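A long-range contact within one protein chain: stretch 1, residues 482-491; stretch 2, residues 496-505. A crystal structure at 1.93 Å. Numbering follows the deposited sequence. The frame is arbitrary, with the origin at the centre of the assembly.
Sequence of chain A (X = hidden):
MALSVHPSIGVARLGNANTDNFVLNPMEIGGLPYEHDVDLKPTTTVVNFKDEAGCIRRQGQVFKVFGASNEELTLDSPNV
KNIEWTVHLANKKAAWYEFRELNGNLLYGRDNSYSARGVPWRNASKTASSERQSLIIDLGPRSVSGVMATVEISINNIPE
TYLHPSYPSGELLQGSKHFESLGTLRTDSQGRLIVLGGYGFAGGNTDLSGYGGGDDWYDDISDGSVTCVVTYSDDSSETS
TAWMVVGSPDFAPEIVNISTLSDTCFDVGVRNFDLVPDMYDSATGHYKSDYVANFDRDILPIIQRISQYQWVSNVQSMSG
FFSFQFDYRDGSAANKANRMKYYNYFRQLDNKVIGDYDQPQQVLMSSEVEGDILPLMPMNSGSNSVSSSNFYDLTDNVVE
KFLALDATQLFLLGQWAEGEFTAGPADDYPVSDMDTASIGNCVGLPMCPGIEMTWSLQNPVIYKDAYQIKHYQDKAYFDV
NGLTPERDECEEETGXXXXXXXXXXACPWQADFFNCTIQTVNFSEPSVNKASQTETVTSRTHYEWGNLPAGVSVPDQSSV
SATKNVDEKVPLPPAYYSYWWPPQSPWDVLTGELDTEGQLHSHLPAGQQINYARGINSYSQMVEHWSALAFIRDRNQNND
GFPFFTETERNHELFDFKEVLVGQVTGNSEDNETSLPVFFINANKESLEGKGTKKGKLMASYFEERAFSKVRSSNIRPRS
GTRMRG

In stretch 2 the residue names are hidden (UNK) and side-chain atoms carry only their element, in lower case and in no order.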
ATOM      1  N   GLY A 482     -37.055   6.069 -11.742  1.00 27.32           N
ATOM      2  CA  GLY A 482     -36.032   5.727 -10.765  1.00 26.27           C
ATOM      3  C   GLY A 482     -35.841   6.906  -9.824  1.00 22.77           C
ATOM      4  O   GLY A 482     -36.670   7.860  -9.770  1.00 22.52           O
ATOM      5  N   LEU A 483     -34.762   6.808  -9.042  1.00 24.98           N
ATOM      6  CA  LEU A 483     -34.510   7.751  -7.997  1.00 22.27           C
ATOM      7  C   LEU A 483     -33.634   8.868  -8.496  1.00 23.12           C
ATOM      8  O   LEU A 483     -32.960   8.703  -9.500  1.00 23.64           O
ATOM      9  CB  LEU A 483     -33.810   7.053  -6.808  1.00 20.95           C
ATOM     10  CG  LEU A 483     -34.720   6.048  -6.101  1.00 21.24           C
ATOM     11  CD1 LEU A 483     -33.878   5.258  -5.095  1.00 23.39           C
ATOM     12  CD2 LEU A 483     -35.933   6.670  -5.406  1.00 22.51           C
ATOM     13  N   THR A 484     -33.597   9.993  -7.773  1.00 24.52           N
ATOM     14  CA  THR A 484     -32.889  11.198  -8.312  1.00 23.86           C
ATOM     15  C   THR A 484     -31.546  11.333  -7.596  1.00 23.83           C
ATOM     16  O   THR A 484     -31.512  11.659  -6.422  1.00 26.48           O
ATOM     17  CB  THR A 484     -33.733  12.422  -8.116  1.00 22.16           C
ATOM     18  OG1 THR A 484     -35.130  12.128  -8.312  1.00 24.89           O
ATOM     19  CG2 THR A 484     -33.230  13.632  -8.995  1.00 25.27           C
ATOM     20  N   PRO A 485     -30.435  11.003  -8.257  1.00 25.21           N
ATOM     21  CA  PRO A 485     -29.180  10.885  -7.474  1.00 24.44           C
ATOM     22  C   PRO A 485     -28.668  12.191  -6.827  1.00 28.47           C
ATOM     23  O   PRO A 485     -28.176  12.211  -5.678  1.00 23.27           O
ATOM     24  CB  PRO A 485     -28.175  10.323  -8.512  1.00 26.93           C
ATOM     25  CG  PRO A 485     -28.791  10.628  -9.860  1.00 27.79           C
ATOM     26  CD  PRO A 485     -30.270  10.450  -9.626  1.00 26.41           C
ATOM     27  N   GLU A 486     -28.872  13.308  -7.502  1.00 24.16           N
ATOM     28  CA  GLU A 486     -28.271  14.551  -7.050  1.00 26.00           C
ATOM     29  C   GLU A 486     -29.224  15.380  -6.213  1.00 24.76           C
ATOM     30  O   GLU A 486     -28.828  16.396  -5.688  1.00 25.10           O
ATOM     31  CB  GLU A 486     -27.690  15.354  -8.250  1.00 29.22           C
ATOM     32  CG  GLU A 486     -28.622  15.696  -9.343  1.00 38.53           C
ATOM     33  CD  GLU A 486     -28.786  14.512 -10.311  1.00 44.76           C
ATOM     34  OE1 GLU A 486     -27.917  14.244 -11.250  1.00 53.14           O
ATOM     35  OE2 GLU A 486     -29.803  13.847 -10.089  1.00 32.69           O
ATOM     36  N   ARG A 487     -30.466  14.943  -6.027  1.00 22.42           N
ATOM     37  CA  ARG A 487     -31.477  15.746  -5.365  1.00 20.73           C
ATOM     38  C   ARG A 487     -31.237  15.797  -3.844  1.00 24.07           C
ATOM     39  O   ARG A 487     -31.209  14.744  -3.184  1.00 20.31           O
ATOM     40  CB  ARG A 487     -32.881  15.194  -5.606  1.00 19.99           C
ATOM     41  CG  ARG A 487     -33.982  15.927  -4.902  1.00 20.49           C
ATOM     42  CD  ARG A 487     -35.365  15.419  -5.259  1.00 19.23           C
ATOM     43  NE  ARG A 487     -36.438  16.136  -4.591  1.00 19.10           N
ATOM     44  CZ  ARG A 487     -36.808  15.889  -3.336  1.00 21.37           C
ATOM     45  NH1 ARG A 487     -36.144  14.937  -2.653  1.00 23.21           N
ATOM     46  NH2 ARG A 487     -37.783  16.567  -2.760  1.00 22.63           N
ATOM     47  N   ASP A 488     -31.098  17.002  -3.315  1.00 23.39           N
ATOM     48  CA  ASP A 488     -31.082  17.217  -1.873  1.00 23.16           C
ATOM     49  C   ASP A 488     -32.471  17.577  -1.380  1.00 22.78           C
ATOM     50  O   ASP A 488     -32.996  18.649  -1.603  1.00 20.71           O
ATOM     51  CB  ASP A 488     -30.106  18.310  -1.518  1.00 24.57           C
ATOM     52  CG  ASP A 488     -29.892  18.434  -0.000  1.00 23.90           C
ATOM     53  OD1 ASP A 488     -30.621  17.759   0.764  1.00 24.40           O
ATOM     54  OD2 ASP A 488     -28.998  19.175   0.408  1.00 23.49           O
ATOM     55  N   GLU A 489     -33.099  16.635  -0.676  1.00 19.79           N
ATOM     56  CA  GLU A 489     -34.351  16.880  -0.050  1.00 18.17           C
ATOM     57  C   GLU A 489     -34.380  18.043   0.892  1.00 18.27           C
ATOM     58  O   GLU A 489     -35.439  18.666   1.114  1.00 18.72           O
ATOM     59  CB  GLU A 489     -34.766  15.620   0.693  1.00 22.83           C
ATOM     60  CG  GLU A 489     -33.921  15.277   1.952  1.00 19.69           C
ATOM     61  CD  GLU A 489     -32.498  14.784   1.685  1.00 22.59           C
ATOM     62  OE1 GLU A 489     -32.035  14.519   0.520  1.00 20.91           O
ATOM     63  OE2 GLU A 489     -31.791  14.589   2.719  1.00 23.98           O
ATOM     64  N   CYS A 490     -33.235  18.348   1.525  1.00 19.28           N
ATOM     65  CA  CYS A 490     -33.186  19.581   2.345  1.00 18.02           C
ATOM     66  C   CYS A 490     -33.191  20.894   1.560  1.00 20.96           C
ATOM     67  O   CYS A 490     -33.625  21.901   2.087  1.00 19.92           O
ATOM     68  CB  CYS A 490     -31.954  19.581   3.222  1.00 17.75           C
ATOM     69  SG  CYS A 490     -32.035  18.185   4.422  1.00 20.27           S
ATOM     70  N   GLU A 491     -32.657  20.867   0.363  1.00 20.22           N
ATOM     71  CA  GLU A 491     -32.697  22.019  -0.546  1.00 23.10           C
ATOM     72  C   GLU A 491     -34.072  22.174  -1.200  1.00 23.15           C
ATOM     73  O   GLU A 491     -34.658  23.260  -1.171  1.00 23.78           O
ATOM     74  CB  GLU A 491     -31.620  21.884  -1.622  1.00 24.62           C
ATOM     75  CG  GLU A 491     -31.690  23.018  -2.617  1.00 29.78           C
ATOM     76  CD  GLU A 491     -30.536  22.993  -3.564  1.00 36.63           C
ATOM     77  OE1 GLU A 491     -29.787  22.015  -3.557  1.00 39.17           O
ATOM     78  OE2 GLU A 491     -30.377  23.957  -4.321  1.00 39.16           O
ATOM     79  N   UNK A 496     -38.752  13.469   0.909  1.00 19.85           N
ATOM     80  CA  UNK A 496     -37.633  12.572   0.760  1.00 18.59           C
ATOM     81  C   UNK A 496     -37.926  11.480  -0.223  1.00 17.21           C
ATOM     82  O   UNK A 496     -39.037  11.012  -0.311  1.00 20.51           O
ATOM     83  s   UNK A 496     -36.927  13.147   3.361  1.00 19.79           S
ATOM     84  c   UNK A 496     -37.316  11.908   2.115  1.00 20.02           C
ATOM     85  N   UNK A 497     -36.872  10.980  -0.818  1.00 16.37           N
ATOM     86  CA  UNK A 497     -36.937   9.806  -1.639  1.00 17.96           C
ATOM     87  C   UNK A 497     -36.323   8.694  -0.824  1.00 19.68           C
ATOM     88  O   UNK A 497     -35.528   8.988   0.057  1.00 16.15           O
ATOM     89  c   UNK A 497     -36.033   9.966  -2.826  1.00 18.49           C
ATOM     90  c   UNK A 497     -36.606  10.943  -3.825  1.00 19.02           C
ATOM     91  o   UNK A 497     -34.792  10.397  -5.320  1.00 21.03           O
ATOM     92  c   UNK A 497     -35.869  10.996  -5.158  1.00 21.83           C
ATOM     93  o   UNK A 497     -36.423  11.675  -6.052  1.00 23.53           O
ATOM     94  N   UNK A 498     -36.556   7.460  -1.218  1.00 21.33           N
ATOM     95  CA  UNK A 498     -35.830   6.302  -0.722  1.00 20.38           C
ATOM     96  C   UNK A 498     -34.299   6.494  -0.833  1.00 21.34           C
ATOM     97  O   UNK A 498     -33.749   6.942  -1.848  1.00 19.45           O
ATOM     98  c   UNK A 498     -37.671   5.545  -1.996  1.00 21.70           C
ATOM     99  c   UNK A 498     -36.316   5.162  -1.590  1.00 20.44           C
ATOM    100  c   UNK A 498     -37.735   7.063  -1.997  1.00 20.55           C
ATOM    101  N   UNK A 499     -33.605   6.172   0.260  1.00 19.29           N
ATOM    102  CA  UNK A 499     -32.189   6.374   0.343  1.00 18.47           C
ATOM    103  C   UNK A 499     -31.797   7.713   0.949  1.00 16.64           C
ATOM    104  O   UNK A 499     -30.627   7.871   1.357  1.00 19.83           O
ATOM    105  N   UNK A 500     -32.731   8.619   1.140  1.00 17.44           N
ATOM    106  CA  UNK A 500     -32.354   9.950   1.570  1.00 16.84           C
ATOM    107  C   UNK A 500     -31.876  10.053   3.021  1.00 17.97           C
ATOM    108  O   UNK A 500     -30.990  10.865   3.339  1.00 18.96           O
ATOM    109  o   UNK A 500     -32.533  11.003  -0.967  1.00 17.39           O
ATOM    110  c   UNK A 500     -33.436  11.408  -0.217  1.00 16.82           C
ATOM    111  o   UNK A 500     -34.394  12.123  -0.534  1.00 18.44           O
ATOM    112  c   UNK A 500     -33.442  10.970   1.260  1.00 17.91           C
ATOM    113  N   UNK A 501     -32.478   9.271   3.917  1.00 19.01           N
ATOM    114  CA  UNK A 501     -32.127   9.376   5.337  1.00 17.76           C
ATOM    115  C   UNK A 501     -30.773   8.774   5.683  1.00 17.65           C
ATOM    116  O   UNK A 501     -30.178   9.170   6.690  1.00 19.22           O
ATOM    117  c   UNK A 501     -35.380   9.221   7.465  1.00 18.87           C
ATOM    118  c   UNK A 501     -34.311   9.840   6.593  1.00 19.20           C
ATOM    119  c   UNK A 501     -33.229   8.831   6.246  1.00 18.55           C
ATOM    120  c   UNK A 501     -34.921  10.470   5.427  1.00 22.13           C
ATOM    121  N   UNK A 502     -30.234   7.869   4.856  1.00 16.91           N
ATOM    122  CA  UNK A 502     -28.946   7.231   5.174  1.00 15.29           C
ATOM    123  C   UNK A 502     -27.817   7.596   4.221  1.00 14.16           C
ATOM    124  O   UNK A 502     -26.679   7.198   4.394  1.00 16.19           O
ATOM    125  o   UNK A 502     -29.545   5.144   4.012  1.00 17.59           O
ATOM    126  c   UNK A 502     -29.067   5.694   5.257  1.00 16.90           C
ATOM    127  c   UNK A 502     -30.031   5.309   6.470  1.00 17.20           C
ATOM    128  N   UNK A 503     -28.089   8.363   3.182  1.00 16.35           N
ATOM    129  CA  UNK A 503     -27.080   8.476   2.140  1.00 16.69           C
ATOM    130  C   UNK A 503     -25.844   9.220   2.553  1.00 16.79           C
ATOM    131  O   UNK A 503     -24.762   9.006   1.966  1.00 18.84           O
ATOM    132  c   UNK A 503     -27.671   9.143   0.899  1.00 18.34           C
ATOM    133  c   UNK A 503     -28.984  11.034  -0.021  1.00 19.85           C
ATOM    134  c   UNK A 503     -28.087  10.560   1.103  1.00 17.17           C
ATOM    135  c   UNK A 503     -29.556  12.429   0.259  1.00 21.12           C
ATOM    136  n   UNK A 503     -30.265  13.014  -0.943  1.00 21.77           N
ATOM    137  N   UNK A 504     -25.972  10.106   3.514  1.00 16.37           N
ATOM    138  CA  UNK A 504     -24.835  10.917   3.952  1.00 16.65           C
ATOM    139  C   UNK A 504     -23.800  10.162   4.769  1.00 17.13           C
ATOM    140  O   UNK A 504     -22.653  10.606   4.924  1.00 17.52           O
ATOM    141  n   UNK A 504     -28.876  16.245   2.683  1.00 16.72           N
ATOM    142  c   UNK A 504     -26.015  13.133   3.881  1.00 18.51           C
ATOM    143  c   UNK A 504     -26.659  14.177   4.751  1.00 19.12           C
ATOM    144  n   UNK A 504     -27.254  15.275   3.978  1.00 18.36           N
ATOM    145  n   UNK A 504     -29.113  14.032   3.383  1.00 18.92           N
ATOM    146  c   UNK A 504     -25.344  12.109   4.770  1.00 17.11           C
ATOM    147  c   UNK A 504     -28.419  15.194   3.360  1.00 17.91           C
ATOM    148  N   UNK A 505     -24.193   9.005   5.310  1.00 17.08           N
ATOM    149  CA  UNK A 505     -23.361   8.259   6.230  1.00 17.23           C
ATOM    150  C   UNK A 505     -22.197   7.631   5.474  1.00 19.70           C
ATOM    151  O   UNK A 505     -22.177   7.615   4.231  1.00 19.91           O
ATOM    152  s   UNK A 505     -25.467   9.070   8.473  1.00 17.71           S
ATOM    153  c   UNK A 505     -24.763   8.416   9.969  1.00 19.12           C
ATOM    154  c   UNK A 505     -25.501   7.543   7.513  1.00 17.63           C
ATOM    155  c   UNK A 505     -24.156   7.146   6.933  1.00 16.77           C
TER
HETATM  156  O   HOH W   1     -33.851  13.323  -2.960  1.00 22.16           O
HETATM  157  O   HOH W   2     -28.430  19.087   3.012  1.00 19.95           O
HETATM  158  O   HOH W   3     -32.298  13.071   4.854  1.00 22.25           O

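Position 496 carries one carbon and then a sulfur. The sulfur rests 3.9 Å from Glu489 CG, packing on the aliphatic part of that side chain, and the pattern is Cys496.

Position 497 has three carbons in a row, the third bearing two oxygens. One oxygen lies 2.8 Å from Thr484 N, the other 2.6 Å from Thr484 OG1. A carboxylate two carbons beyond CB makes this Glu497. It accepts both hydrogen bonds, so one side chain holds the backbone and hydroxyl of a single threonine.

At 498, three carbons close a ring onto the backbone nitrogen, and the ring carbon next to N lies 3.9 Å from Leu483 CD2, an apolar contact beside the polar clasp. The closed ring defines Pro498.

Position 499 has no side-chain atoms and is Gly499. With phi/psi of 93/-10, a CB would jam against the preceding carbonyl oxygen; these angles fall within the type II turn from Glu497 to position 500, and the missing CB is what lets the chain adopt them.

Position 500 shows two carbons, the second carrying two oxygens, one of which lies 3.9 Å from Arg487 NH1 in a long salt bridge. The short carboxylate is Asp500. The same oxygen, OD2, accepts from Glu497 N at 2.7 Å, bracing the turn. Water 1 links OD2 and Arg487 NH1 and also donates to Arg487 O.

Position 501 has four carbons forked at the second, Leu501, and its CA-to-CB bond points away from stretch 1. Position 502 has one carbon carrying an oxygen and a carbon, Thr502, out of reach.

Four carbons in a row ending in nitrogen occupy 503. That nitrogen approaches Glu489 OE1 to 2.7 Å, and the chain is Lys503. NZ also bridges to Asp500 OD1 at 3.0 Å, placing a positive charge where Glu489 OE1 and Asp500 OD2 sit only 3.5 Å apart.

Position 504 has three carbons, a nitrogen, then a carbon with two more nitrogens. The edge of this group meets two acids: one terminal nitrogen lies 2.8 Å from Glu489 OE2, the other 3.0 Å from Asp488 OD1. The guanidinium is Arg504. NH1 donates to Glu489 OE2, while NH2 forms a salt bridge with Asp488 OD1 through a weak hydrogen bond. That same OD1 caps the helix by accepting from Cys490 N at 2.8 Å.

Position 505 has two carbons, a sulfur and one carbon, unbranched: Met505, out of reach.

The contact works through shared charges: Glu489 takes a lysine and an arginine on its two oxygens, and water 3 joins its OE2 to Asp500 O. The Glu497 clasp on Thr484 anchors the other end. The rule to read here is that buried acids are given several partners each, and waters complete the network.

Stretch 2 496-505: CEPGDLTKRM
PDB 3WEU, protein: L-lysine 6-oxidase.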